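Local atomic coordinates of maltose/maltodextrin-binding protein (Thermus thermophilus, PDB entry 2GH9), a protein that binds maltotriose and, as a periplasmic solute-binding protein, probably hands it to a membrane transporter for uptake. Residues Gln85-Asp90 and Met106-Phe111; Gly93-Ala98 and Leu266-Val271; Ala250-Pro255 and Asn260-Phe265; Glu41-Phe46 and Val67-Gln72. All coordinates share one frame; numbering follows the deposited sequence.

Interaction 1: residues Gln85-Asp90 and Met106-Phe111; sequences QAYLAD and MGLPAF. Unlike the reference sequence in segment 85-90: A86 (reference Thr).
L108 is the first residue of strand 104-113 to meet helix 85-90, and what it meets is the phenol end of Y87. Its CB lies 3.5 Å from Y87 OH, while CD2 reaches the ring itself, 4.2 Å from Y87 CE2, coming at it obliquely. The two side chains cross at about a right angle. Y87 gets there because its CG stands anti to the backbone N (chi1 163°), which sends the ring out from the helix toward the strand. Next comes P109, whose ring lies beside the same hydroxyl, with its CD 3.8 Å from Y87 OH. The carbonyl of P109 is also near, but Y87 OH and P109 O are 3.7 Å apart and make no hydrogen bond. A110 turns its CB away from the helix, and with F111 it faces Q269 of the neighbouring strand 265-273, forming a classic beta bulge just beyond the contact. On the helix, D90 finds its partners elsewhere, in S309 OG and the backbone N of S311; Y87 also packs on V291. Between the two segments, then, the contact rests on van der Waals packing: the polar end of a single tyrosine is set against leucine and proline carbons on the buried strand, and no hydrogen bond crosses, so here the hydroxyl of Y87 serves as a packing surface rather than as a donor or acceptor toward the strand.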
loop_
_atom_site.group_PDB
_atom_site.type_symbol
_atom_site.label_atom_id
_atom_site.label_comp_id
_atom_site.label_asym_id
_atom_site.label_seq_id
_atom_site.Cartn_x
_atom_site.Cartn_y
_atom_site.Cartn_z
ATOM N N GLN A 85 15.733 -22.468 3.700
ATOM C CA GLN A 85 16.003 -21.640 4.883
ATOM C C GLN A 85 16.888 -20.463 4.526
ATOM O O GLN A 85 16.753 -19.388 5.096
ATOM C CB GLN A 85 16.673 -22.473 5.989
ATOM C CG GLN A 85 17.338 -21.654 7.122
ATOM C CD GLN A 85 16.349 -20.850 7.977
ATOM O OE1 GLN A 85 15.136 -20.898 7.763
ATOM N NE2 GLN A 85 16.876 -20.126 8.968
ATOM N N ALA A 86 17.804 -20.671 3.595
ATOM C CA ALA A 86 18.646 -19.593 3.120
ATOM C C ALA A 86 17.792 -18.467 2.544
ATOM O O ALA A 86 18.016 -17.303 2.849
ATOM C CB ALA A 86 19.624 -20.094 2.078
ATOM N N TYR A 87 16.825 -18.820 1.703
ATOM C CA TYR A 87 15.916 -17.817 1.142
ATOM C C TYR A 87 15.189 -17.115 2.294
ATOM O O TYR A 87 15.247 -15.901 2.402
ATOM C CB TYR A 87 14.937 -18.439 0.135
ATOM C CG TYR A 87 13.736 -17.566 -0.160
ATOM C CD1 TYR A 87 13.832 -16.474 -1.010
ATOM C CD2 TYR A 87 12.500 -17.838 0.417
ATOM C CE1 TYR A 87 12.720 -15.669 -1.275
ATOM C CE2 TYR A 87 11.386 -17.041 0.156
ATOM C CZ TYR A 87 11.503 -15.954 -0.675
ATOM O OH TYR A 87 10.384 -15.168 -0.913
ATOM N N LEU A 88 14.565 -17.892 3.176
ATOM C CA LEU A 88 13.818 -17.349 4.321
ATOM C C LEU A 88 14.644 -16.479 5.267
ATOM O O LEU A 88 14.190 -15.400 5.669
ATOM C CB LEU A 88 13.134 -18.485 5.099
ATOM C CG LEU A 88 12.023 -19.180 4.311
ATOM C CD1 LEU A 88 11.556 -20.472 5.011
ATOM C CD2 LEU A 88 10.845 -18.211 4.041
ATOM N N ALA A 89 15.862 -16.925 5.589
ATOM C CA ALA A 89 16.792 -16.172 6.459
ATOM C C ALA A 89 17.144 -14.789 5.932
ATOM O O ALA A 89 17.452 -13.870 6.712
ATOM C CB ALA A 89 18.108 -16.983 6.698
ATOM N N ASP A 90 17.143 -14.641 4.612
ATOM C CA ASP A 90 17.491 -13.361 4.008
ATOM C C ASP A 90 16.320 -12.352 4.009
ATOM O O ASP A 90 16.518 -11.169 3.750
ATOM C CB ASP A 90 18.005 -13.575 2.587
ATOM C CG ASP A 90 18.182 -12.291 1.845
ATOM O OD1 ASP A 90 19.033 -11.477 2.273
ATOM O OD2 ASP A 90 17.465 -12.081 0.827
ATOM N N MET A 106 2.213 -18.095 3.499
ATOM C CA MET A 106 1.147 -18.176 2.502
ATOM C C MET A 106 1.444 -17.434 1.176
ATOM O O MET A 106 0.591 -17.327 0.300
ATOM C CB MET A 106 -0.159 -17.691 3.132
ATOM C CG MET A 106 -0.582 -18.486 4.416
ATOM S SD MET A 106 -0.620 -20.299 4.145
ATOM C CE MET A 106 -1.908 -20.442 2.913
ATOM N N GLY A 107 2.667 -16.956 1.032
ATOM C CA GLY A 107 3.114 -16.327 -0.208
ATOM C C GLY A 107 4.569 -15.966 -0.066
ATOM O O GLY A 107 5.158 -16.141 0.997
ATOM N N LEU A 108 5.169 -15.509 -1.152
ATOM C CA LEU A 108 6.583 -15.121 -1.148
ATOM C C LEU A 108 6.655 -13.612 -1.024
ATOM O O LEU A 108 6.264 -12.931 -1.968
ATOM C CB LEU A 108 7.270 -15.544 -2.439
ATOM C CG LEU A 108 7.177 -17.027 -2.812
ATOM C CD1 LEU A 108 7.944 -17.260 -4.101
ATOM C CD2 LEU A 108 7.702 -17.885 -1.687
ATOM N N PRO A 109 7.137 -13.096 0.136
ATOM C CA PRO A 109 7.239 -11.664 0.350
ATOM C C PRO A 109 8.287 -11.061 -0.576
ATOM O O PRO A 109 9.400 -11.601 -0.702
ATOM C CB PRO A 109 7.684 -11.537 1.818
ATOM C CG PRO A 109 7.477 -12.859 2.428
ATOM C CD PRO A 109 7.621 -13.844 1.315
ATOM N N ALA A 110 7.937 -9.957 -1.228
ATOM C CA ALA A 110 8.793 -9.399 -2.266
ATOM C C ALA A 110 9.185 -7.954 -2.002
ATOM O O ALA A 110 10.376 -7.627 -1.980
ATOM C CB ALA A 110 8.118 -9.552 -3.645
ATOM N N PHE A 111 8.189 -7.086 -1.813
ATOM C CA PHE A 111 8.430 -5.645 -1.741
ATOM C C PHE A 111 7.715 -5.007 -0.571
ATOM O O PHE A 111 6.635 -5.459 -0.155
ATOM C CB PHE A 111 7.974 -4.967 -3.038
ATOM C CG PHE A 111 8.408 -5.688 -4.283
ATOM C CD1 PHE A 111 9.744 -5.707 -4.652
ATOM C CD2 PHE A 111 7.486 -6.343 -5.080
ATOM C CE1 PHE A 111 10.157 -6.399 -5.795
ATOM C CE2 PHE A 111 7.897 -7.016 -6.229
ATOM C CZ PHE A 111 9.238 -7.038 -6.576
#

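Interaction 2: residues Gly93-Ala98 and Leu266-Val271; sequences GVAVEA and LGVQGV
A95 is where helix 93-98 first touches strand 265-273, and the partner is V268. The CA atoms of A95 and V268, 6.2 Å apart, are the nearest pair of CA atoms across the two segments, a closeness that the small methyl of A95 probably allows. A95 CB sits 4.1 Å from V268 CG1, and the other valine methyl, CG2, comes equally near to A95 CA, so V268 touches both the backbone and the side chain of this residue. One residue on, V96 points away from the strand. A98, nearly one turn after A95, brings its methyl back to the same valine: A98 CB is 3.7 Å from V268 CG2. V268 holds CG1 anti to its backbone N (chi1 -178°), which puts CG1 by the A95 methyl and sets CG2 between A98 CB and A95 CA. The valine thus fits between two small residues on one side of the helix, and the contact is wholly apolar and buried. The next residue of the strand, Q269, belongs to the sugar pocket: it touches a bound glucose unit, while its side-chain amide is held by T61 and E113. Strand 265-273 itself runs antiparallel to both strand 58-63 and strand 104-113 in the large mixed sheet, and helix 93-98 lies on this sheet, with A95 also resting on V308 and A98 on H64, whose ND1 is hydrogen-bonded to V268 N.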
loop_
_atom_site.group_PDB
_atom_site.type_symbol
_atom_site.label_atom_id
_atom_site.label_comp_id
_atom_site.label_asym_id
_atom_site.label_seq_id
_atom_site.Cartn_x
_atom_site.Cartn_y
_atom_site.Cartn_z
ATOM N N GLY A 93 12.160 -9.848 8.863
ATOM C CA GLY A 93 11.157 -10.389 9.773
ATOM C C GLY A 93 9.714 -9.926 9.584
ATOM O O GLY A 93 8.802 -10.718 9.655
ATOM N N VAL A 94 9.499 -8.632 9.391
ATOM C CA VAL A 94 8.131 -8.116 9.238
ATOM C C VAL A 94 7.477 -8.638 7.953
ATOM O O VAL A 94 6.272 -8.820 7.899
ATOM C CB VAL A 94 8.084 -6.564 9.221
ATOM C CG1 VAL A 94 8.553 -5.980 10.567
ATOM C CG2 VAL A 94 8.925 -6.039 8.101
ATOM N N ALA A 95 8.278 -8.848 6.914
ATOM C CA ALA A 95 7.768 -9.357 5.633
ATOM C C ALA A 95 7.357 -10.818 5.738
ATOM O O ALA A 95 6.335 -11.226 5.170
ATOM C CB ALA A 95 8.812 -9.175 4.540
ATOM N N VAL A 96 8.168 -11.611 6.450
ATOM C CA VAL A 96 7.807 -12.972 6.787
ATOM C C VAL A 96 6.498 -12.987 7.576
ATOM O O VAL A 96 5.593 -13.696 7.218
ATOM C CB VAL A 96 8.929 -13.704 7.579
ATOM C CG1 VAL A 96 8.471 -15.079 8.011
ATOM C CG2 VAL A 96 10.197 -13.816 6.738
ATOM N N GLU A 97 6.396 -12.169 8.618
ATOM C CA GLU A 97 5.198 -12.127 9.450
ATOM C C GLU A 97 3.975 -11.676 8.657
ATOM O O GLU A 97 2.880 -12.194 8.866
ATOM C CB GLU A 97 5.391 -11.204 10.664
ATOM C CG GLU A 97 6.382 -11.704 11.721
ATOM C CD GLU A 97 6.768 -10.616 12.736
ATOM O OE1 GLU A 97 5.995 -10.373 13.700
ATOM O OE2 GLU A 97 7.850 -9.997 12.575
ATOM N N ALA A 98 4.151 -10.707 7.751
ATOM C CA ALA A 98 3.033 -10.212 6.929
ATOM C C ALA A 98 2.367 -11.344 6.119
ATOM O O ALA A 98 1.154 -11.358 5.949
ATOM C CB ALA A 98 3.512 -9.112 5.988
ATOM N N LEU A 266 2.648 0.249 6.736
ATOM C CA LEU A 266 3.628 -0.489 5.965
ATOM C C LEU A 266 2.858 -1.611 5.303
ATOM O O LEU A 266 1.998 -2.256 5.922
ATOM C CB LEU A 266 4.772 -1.010 6.850
ATOM C CG LEU A 266 5.450 0.084 7.692
ATOM C CD1 LEU A 266 6.420 -0.484 8.725
ATOM C CD2 LEU A 266 6.167 1.111 6.813
ATOM N N GLY A 267 3.093 -1.769 4.016
ATOM C CA GLY A 267 2.449 -2.798 3.241
ATOM C C GLY A 267 3.539 -3.673 2.692
ATOM O O GLY A 267 4.583 -3.177 2.304
ATOM N N VAL A 268 3.289 -4.974 2.661
ATOM C CA VAL A 268 4.179 -5.907 2.003
ATOM C C VAL A 268 3.441 -6.516 0.831
ATOM O O VAL A 268 2.336 -7.062 0.992
ATOM C CB VAL A 268 4.687 -7.005 2.961
ATOM C CG1 VAL A 268 5.644 -7.905 2.240
ATOM C CG2 VAL A 268 5.335 -6.384 4.182
ATOM N N GLN A 269 4.044 -6.393 -0.350
ATOM C CA GLN A 269 3.540 -7.043 -1.539
ATOM C C GLN A 269 4.245 -8.391 -1.704
ATOM O O GLN A 269 5.460 -8.468 -1.604
ATOM C CB GLN A 269 3.783 -6.176 -2.767
ATOM C CG GLN A 269 3.041 -4.842 -2.763
ATOM C CD GLN A 269 1.608 -4.924 -3.262
ATOM O OE1 GLN A 269 1.253 -5.792 -4.054
ATOM N NE2 GLN A 269 0.777 -3.998 -2.798
ATOM N N GLY A 270 3.470 -9.434 -1.982
ATOM C CA GLY A 270 4.034 -10.768 -2.180
ATOM C C GLY A 270 3.357 -11.546 -3.273
ATOM O O GLY A 270 2.202 -11.249 -3.679
ATOM N N VAL A 271 4.079 -12.544 -3.777
ATOM C CA VAL A 271 3.538 -13.423 -4.785
ATOM C C VAL A 271 2.781 -14.562 -4.093
ATOM O O VAL A 271 3.297 -15.182 -3.139
ATOM C CB VAL A 271 4.637 -14.015 -5.710
ATOM C CG1 VAL A 271 3.997 -14.909 -6.758
ATOM C CG2 VAL A 271 5.509 -12.881 -6.379
#

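Interaction 3: residues Ala250-Pro255 and Asn260-Phe265; sequences APFPVP and NPWGPF. Unlike the reference sequence in segment 250-255: V254 (reference Ala).
V254 and W262 bring their CA atoms to within 4.7 Å of each other where two irregular, extended pieces of chain pass side by side with no hydrogen bond between them. Together they form a proline-rich connection that leaves strand 247-250 of the four-stranded sheet and leads into strand 265-273 of the larger mixed sheet, one of the links between the two lobes expected of a periplasmic binding protein fold. W262 carries most of the contact. Its CG lies anti to the backbone N (chi1 175°), which swings the indole over to F252. F252 CB makes a CH-pi contact, 3.7 Å from the centroid of the five-membered ring and 17° off its normal. The phenyl group then continues as an edge-to-face partner, its edge toward the indole face and the two planes at 52°. The backbone N of F252 lies over that face too, near the six-membered ring. P264 CD covers the opposite face, offset toward the rim, so the indole is sandwiched. Replacing W262 with a serine would probably open a gap beside F252 and deprive its CB and edge of the aromatic face they pack on. Beyond the indole, F252 enters a cluster of aromatic rings with F134, F149 and F162. V254 closes the other end of the contact: its CG2 packs on P261, 4.1 Å from CB of that proline, and its CG1 comes as close as 3.1 Å to the backbone O of N260.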
loop_
_atom_site.group_PDB
_atom_site.type_symbol
_atom_site.label_atom_id
_atom_site.label_comp_id
_atom_site.label_asym_id
_atom_site.label_seq_id
_atom_site.Cartn_x
_atom_site.Cartn_y
_atom_site.Cartn_z
ATOM N N ALA A 250 9.982 12.268 1.518
ATOM C CA ALA A 250 10.060 12.770 2.884
ATOM C C ALA A 250 8.848 12.265 3.683
ATOM O O ALA A 250 7.821 11.905 3.098
ATOM C CB ALA A 250 10.099 14.293 2.879
ATOM N N PRO A 251 8.970 12.224 5.028
ATOM C CA PRO A 251 7.792 11.964 5.847
ATOM C C PRO A 251 6.777 13.085 5.656
ATOM O O PRO A 251 7.146 14.203 5.360
ATOM C CB PRO A 251 8.314 11.927 7.292
ATOM C CG PRO A 251 9.760 12.330 7.251
ATOM C CD PRO A 251 10.198 12.444 5.818
ATOM N N PHE A 252 5.502 12.762 5.808
ATOM C CA PHE A 252 4.482 13.775 5.778
ATOM C C PHE A 252 4.536 14.502 7.116
ATOM O O PHE A 252 4.804 13.880 8.111
ATOM C CB PHE A 252 3.107 13.177 5.535
ATOM C CG PHE A 252 2.091 14.202 5.117
ATOM C CD1 PHE A 252 2.009 14.613 3.783
ATOM C CD2 PHE A 252 1.304 14.818 6.049
ATOM C CE1 PHE A 252 1.111 15.581 3.401
ATOM C CE2 PHE A 252 0.392 15.787 5.668
ATOM C CZ PHE A 252 0.303 16.173 4.352
ATOM N N PRO A 253 4.349 15.831 7.126
ATOM C CA PRO A 253 4.268 16.537 8.405
ATOM C C PRO A 253 3.147 16.062 9.329
ATOM O O PRO A 253 2.098 15.596 8.876
ATOM C CB PRO A 253 4.059 18.007 8.016
ATOM C CG PRO A 253 3.797 18.044 6.575
ATOM C CD PRO A 253 4.317 16.761 5.982
ATOM N N VAL A 254 3.397 16.176 10.627
ATOM C CA VAL A 254 2.436 15.776 11.620
ATOM C C VAL A 254 1.322 16.817 11.599
ATOM O O VAL A 254 1.602 18.025 11.615
ATOM C CB VAL A 254 3.090 15.652 13.015
ATOM C CG1 VAL A 254 2.100 15.084 14.061
ATOM C CG2 VAL A 254 4.297 14.765 12.918
ATOM N N PRO A 255 0.053 16.355 11.515
ATOM C CA PRO A 255 -1.065 17.312 11.484
ATOM C C PRO A 255 -1.110 18.134 12.778
ATOM O O PRO A 255 -0.682 17.646 13.834
ATOM C CB PRO A 255 -2.307 16.425 11.370
ATOM C CG PRO A 255 -1.829 15.070 11.002
ATOM C CD PRO A 255 -0.405 14.953 11.435
ATOM N N ASN A 260 0.830 12.518 18.496
ATOM C CA ASN A 260 1.881 11.622 18.017
ATOM C C ASN A 260 2.346 11.970 16.611
ATOM O O ASN A 260 1.593 12.596 15.846
ATOM C CB ASN A 260 1.393 10.179 18.084
ATOM C CG ASN A 260 1.155 9.724 19.505
ATOM O OD1 ASN A 260 1.745 10.271 20.440
ATOM N ND2 ASN A 260 0.304 8.737 19.679
ATOM N N PRO A 261 3.589 11.582 16.258
ATOM C CA PRO A 261 3.993 11.820 14.878
ATOM C C PRO A 261 3.142 11.108 13.808
ATOM O O PRO A 261 2.546 10.056 14.060
ATOM C CB PRO A 261 5.463 11.356 14.853
ATOM C CG PRO A 261 5.906 11.485 16.284
ATOM C CD PRO A 261 4.703 11.012 17.052
ATOM N N TRP A 262 3.050 11.721 12.634
ATOM C CA TRP A 262 2.535 11.038 11.468
ATOM C C TRP A 262 3.295 9.705 11.265
ATOM O O TRP A 262 4.514 9.662 11.371
ATOM C CB TRP A 262 2.659 11.903 10.229
ATOM C CG TRP A 262 2.251 11.197 8.951
ATOM C CD1 TRP A 262 0.993 11.121 8.426
ATOM C CD2 TRP A 262 3.113 10.533 8.009
ATOM N NE1 TRP A 262 1.009 10.422 7.255
ATOM C CE2 TRP A 262 2.290 10.036 6.975
ATOM C CE3 TRP A 262 4.493 10.269 7.961
ATOM C CZ2 TRP A 262 2.804 9.326 5.882
ATOM C CZ3 TRP A 262 5.004 9.533 6.875
ATOM C CH2 TRP A 262 4.165 9.090 5.851
ATOM N N GLY A 263 2.563 8.639 10.963
ATOM C CA GLY A 263 3.167 7.359 10.585
ATOM C C GLY A 263 2.216 6.556 9.714
ATOM O O GLY A 263 1.078 6.286 10.122
ATOM N N PRO A 264 2.671 6.141 8.526
ATOM C CA PRO A 264 1.793 5.421 7.589
ATOM C C PRO A 264 1.710 3.913 7.858
ATOM O O PRO A 264 2.524 3.390 8.602
ATOM C CB PRO A 264 2.497 5.652 6.242
ATOM C CG PRO A 264 3.975 5.619 6.634
ATOM C CD PRO A 264 4.037 6.308 7.979
ATOM N N PHE A 265 0.752 3.232 7.214
ATOM C CA PHE A 265 0.800 1.784 7.077
ATOM C C PHE A 265 2.044 1.347 6.295
ATOM O O PHE A 265 2.439 1.989 5.327
ATOM C CB PHE A 265 -0.419 1.235 6.318
ATOM C CG PHE A 265 -1.689 1.123 7.130
ATOM C CD1 PHE A 265 -1.703 0.466 8.354
ATOM C CD2 PHE A 265 -2.892 1.601 6.613
ATOM C CE1 PHE A 265 -2.885 0.307 9.073
ATOM C CE2 PHE A 265 -4.090 1.438 7.324
ATOM C CZ PHE A 265 -4.078 0.796 8.564
#

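Interaction 4: residues Glu41-Phe46 and Val67-Gln72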
loop_
_atom_site.group_PDB
_atom_site.type_symbol
_atom_site.label_atom_id
_atom_site.label_comp_id
_atom_site.label_asym_id
_atom_site.label_seq_id
_atom_site.Cartn_x
_atom_site.Cartn_y
_atom_site.Cartn_z
ATOM N N GLU A 41 -10.202 -4.833 -7.761
ATOM C CA GLU A 41 -11.013 -5.951 -8.226
ATOM C C GLU A 41 -10.377 -7.344 -8.022
ATOM O O GLU A 41 -11.082 -8.376 -8.064
ATOM C CB GLU A 41 -11.318 -5.729 -9.714
ATOM C CG GLU A 41 -12.231 -4.549 -9.942
ATOM C CD GLU A 41 -12.726 -4.439 -11.353
ATOM O OE1 GLU A 41 -12.631 -5.401 -12.135
ATOM O OE2 GLU A 41 -13.210 -3.358 -11.707
ATOM N N ILE A 42 -9.069 -7.396 -7.773
ATOM C CA ILE A 42 -8.349 -8.681 -7.751
ATOM C C ILE A 42 -8.781 -9.627 -6.645
ATOM O O ILE A 42 -9.014 -10.813 -6.920
ATOM C CB ILE A 42 -6.804 -8.516 -7.649
ATOM C CG1 ILE A 42 -6.231 -7.867 -8.892
ATOM C CG2 ILE A 42 -6.116 -9.873 -7.464
ATOM C CD1 ILE A 42 -4.716 -7.518 -8.759
ATOM N N LYS A 43 -8.847 -9.145 -5.405
ATOM C CA LYS A 43 -9.141 -10.020 -4.258
ATOM C C LYS A 43 -10.464 -10.794 -4.444
ATOM O O LYS A 43 -10.504 -12.012 -4.265
ATOM C CB LYS A 43 -9.139 -9.230 -2.932
ATOM C CG LYS A 43 -9.401 -10.123 -1.683
ATOM C CD LYS A 43 -9.036 -9.490 -0.328
ATOM C CE LYS A 43 -9.743 -8.177 -0.024
ATOM N NZ LYS A 43 -11.224 -8.206 -0.155
ATOM N N GLN A 44 -11.523 -10.085 -4.833
ATOM C CA GLN A 44 -12.821 -10.706 -5.037
ATOM C C GLN A 44 -12.753 -11.705 -6.191
ATOM O O GLN A 44 -13.259 -12.809 -6.089
ATOM C CB GLN A 44 -13.896 -9.645 -5.303
ATOM C CG GLN A 44 -15.301 -10.247 -5.535
ATOM C CD GLN A 44 -16.368 -9.214 -5.753
ATOM O OE1 GLN A 44 -16.223 -8.327 -6.595
ATOM N NE2 GLN A 44 -17.467 -9.327 -5.015
ATOM N N LYS A 45 -12.101 -11.321 -7.283
ATOM C CA LYS A 45 -11.980 -12.193 -8.439
ATOM C C LYS A 45 -11.301 -13.501 -8.078
ATOM O O LYS A 45 -11.725 -14.577 -8.530
ATOM C CB LYS A 45 -11.211 -11.498 -9.561
ATOM C CG LYS A 45 -12.082 -10.664 -10.483
ATOM C CD LYS A 45 -11.234 -9.745 -11.376
ATOM C CE LYS A 45 -10.600 -10.501 -12.519
ATOM N NZ LYS A 45 -11.630 -11.040 -13.464
ATOM N N PHE A 46 -10.245 -13.409 -7.269
ATOM C CA PHE A 46 -9.454 -14.580 -6.875
ATOM C C PHE A 46 -10.144 -15.464 -5.866
ATOM O O PHE A 46 -10.133 -16.686 -5.988
ATOM C CB PHE A 46 -8.122 -14.144 -6.274
ATOM C CG PHE A 46 -7.045 -15.193 -6.361
ATOM C CD1 PHE A 46 -6.331 -15.375 -7.555
ATOM C CD2 PHE A 46 -6.709 -15.962 -5.261
ATOM C CE1 PHE A 46 -5.309 -16.310 -7.636
ATOM C CE2 PHE A 46 -5.684 -16.913 -5.348
ATOM C CZ PHE A 46 -4.992 -17.083 -6.539
ATOM N N VAL A 67 -4.152 -11.478 3.209
ATOM C CA VAL A 67 -3.692 -12.861 3.454
ATOM C C VAL A 67 -4.658 -13.698 4.305
ATOM O O VAL A 67 -5.047 -14.808 3.887
ATOM C CB VAL A 67 -2.225 -12.908 3.998
ATOM C CG1 VAL A 67 -1.864 -14.272 4.635
ATOM C CG2 VAL A 67 -1.255 -12.600 2.863
ATOM N N GLY A 68 -5.070 -13.163 5.450
ATOM C CA GLY A 68 -6.023 -13.848 6.330
ATOM C C GLY A 68 -7.333 -14.219 5.658
ATOM O O GLY A 68 -7.745 -15.358 5.746
ATOM N N GLU A 69 -7.984 -13.268 4.981
ATOM C CA GLU A 69 -9.224 -13.540 4.258
ATOM C C GLU A 69 -9.065 -14.562 3.127
ATOM O O GLU A 69 -9.939 -15.416 2.922
ATOM C CB GLU A 69 -9.805 -12.250 3.688
ATOM C CG GLU A 69 -11.094 -12.418 2.931
ATOM C CD GLU A 69 -11.607 -11.146 2.337
ATOM O OE1 GLU A 69 -11.028 -10.061 2.609
ATOM O OE2 GLU A 69 -12.604 -11.227 1.597
ATOM N N MET A 70 -7.982 -14.439 2.357
ATOM C CA MET A 70 -7.718 -15.363 1.268
ATOM C C MET A 70 -7.387 -16.782 1.774
ATOM O O MET A 70 -7.873 -17.772 1.208
ATOM C CB MET A 70 -6.582 -14.836 0.380
ATOM C CG MET A 70 -6.979 -13.618 -0.435
ATOM S SD MET A 70 -5.668 -13.091 -1.558
ATOM C CE MET A 70 -6.329 -13.539 -3.142
ATOM N N ALA A 71 -6.559 -16.856 2.819
ATOM C CA ALA A 71 -6.174 -18.110 3.442
ATOM C C ALA A 71 -7.399 -18.851 4.008
ATOM O O ALA A 71 -7.560 -20.069 3.794
ATOM C CB ALA A 71 -5.103 -17.867 4.526
ATOM N N GLN A 72 -8.283 -18.116 4.675
ATOM C CA GLN A 72 -9.572 -18.682 5.115
ATOM C C GLN A 72 -10.470 -19.153 3.982
ATOM O O GLN A 72 -11.252 -20.074 4.185
ATOM C CB GLN A 72 -10.353 -17.673 5.946
ATOM C CG GLN A 72 -9.844 -17.524 7.347
ATOM C CD GLN A 72 -10.893 -16.955 8.274
ATOM O OE1 GLN A 72 -11.771 -16.185 7.847
ATOM N NE2 GLN A 72 -10.815 -17.328 9.556
HETATM O O HOH W 1 -13.532 -10.569 -1.094
#
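K43 and E69 join helix 39-49 to helix 67-72 through a salt bridge that is weak as a hydrogen bond, with K43 NZ 3.3 Å from E69 OE1. The second carboxylate oxygen is served by water: E69 OE2 accepts a hydrogen bond of 2.9 Å from a water that in turn takes a weak one from K43 NZ. Both oxygens are thereby tied to the same ammonium group, one directly and one through the water. The lysine chain, bent at its last two torsions (chi3 58°, chi4 52°), crosses the extended glutamate at about a right angle, and it also makes a cation-pi contact with W66. A leucine in place of K43 would probably leave E69 without its charge partner and break the water bridge. One turn further along, the contact becomes apolar: M70 CE presses against the F46 ring, a close 3.2 Å from F46 CD2. The two short helical segments run nearly parallel, at 15° with axes 11.0 Å apart. I47 of helix 39-49 adds to the packing on E69 and M70, while F46 continues inward to W6 of strand 3-7 and V59 of strand 58-63.

In the fold
Interaction 4 comes first along the chain and closes before the others open. Interactions 1 and 2 follow, their segments alternating, and interaction 3 is nested inside the loop that interaction 2 closes. Interactions 1 and 2, with centres 9 Å apart, share one sheet: L108 N probably hydrogen-bonds to V271 O, and F111 O probably accepts from Q269 N. V67 ties interaction 4 to both, touching M106 and A98 in plain packing. Interaction 3 stands apart, its centre about 29 Å from those of interactions 1 and 4, yet segment 260-265 runs directly into segment 266-271. The chain therefore passes from the linker straight onto the strand carrying Q269 to the bound sugar.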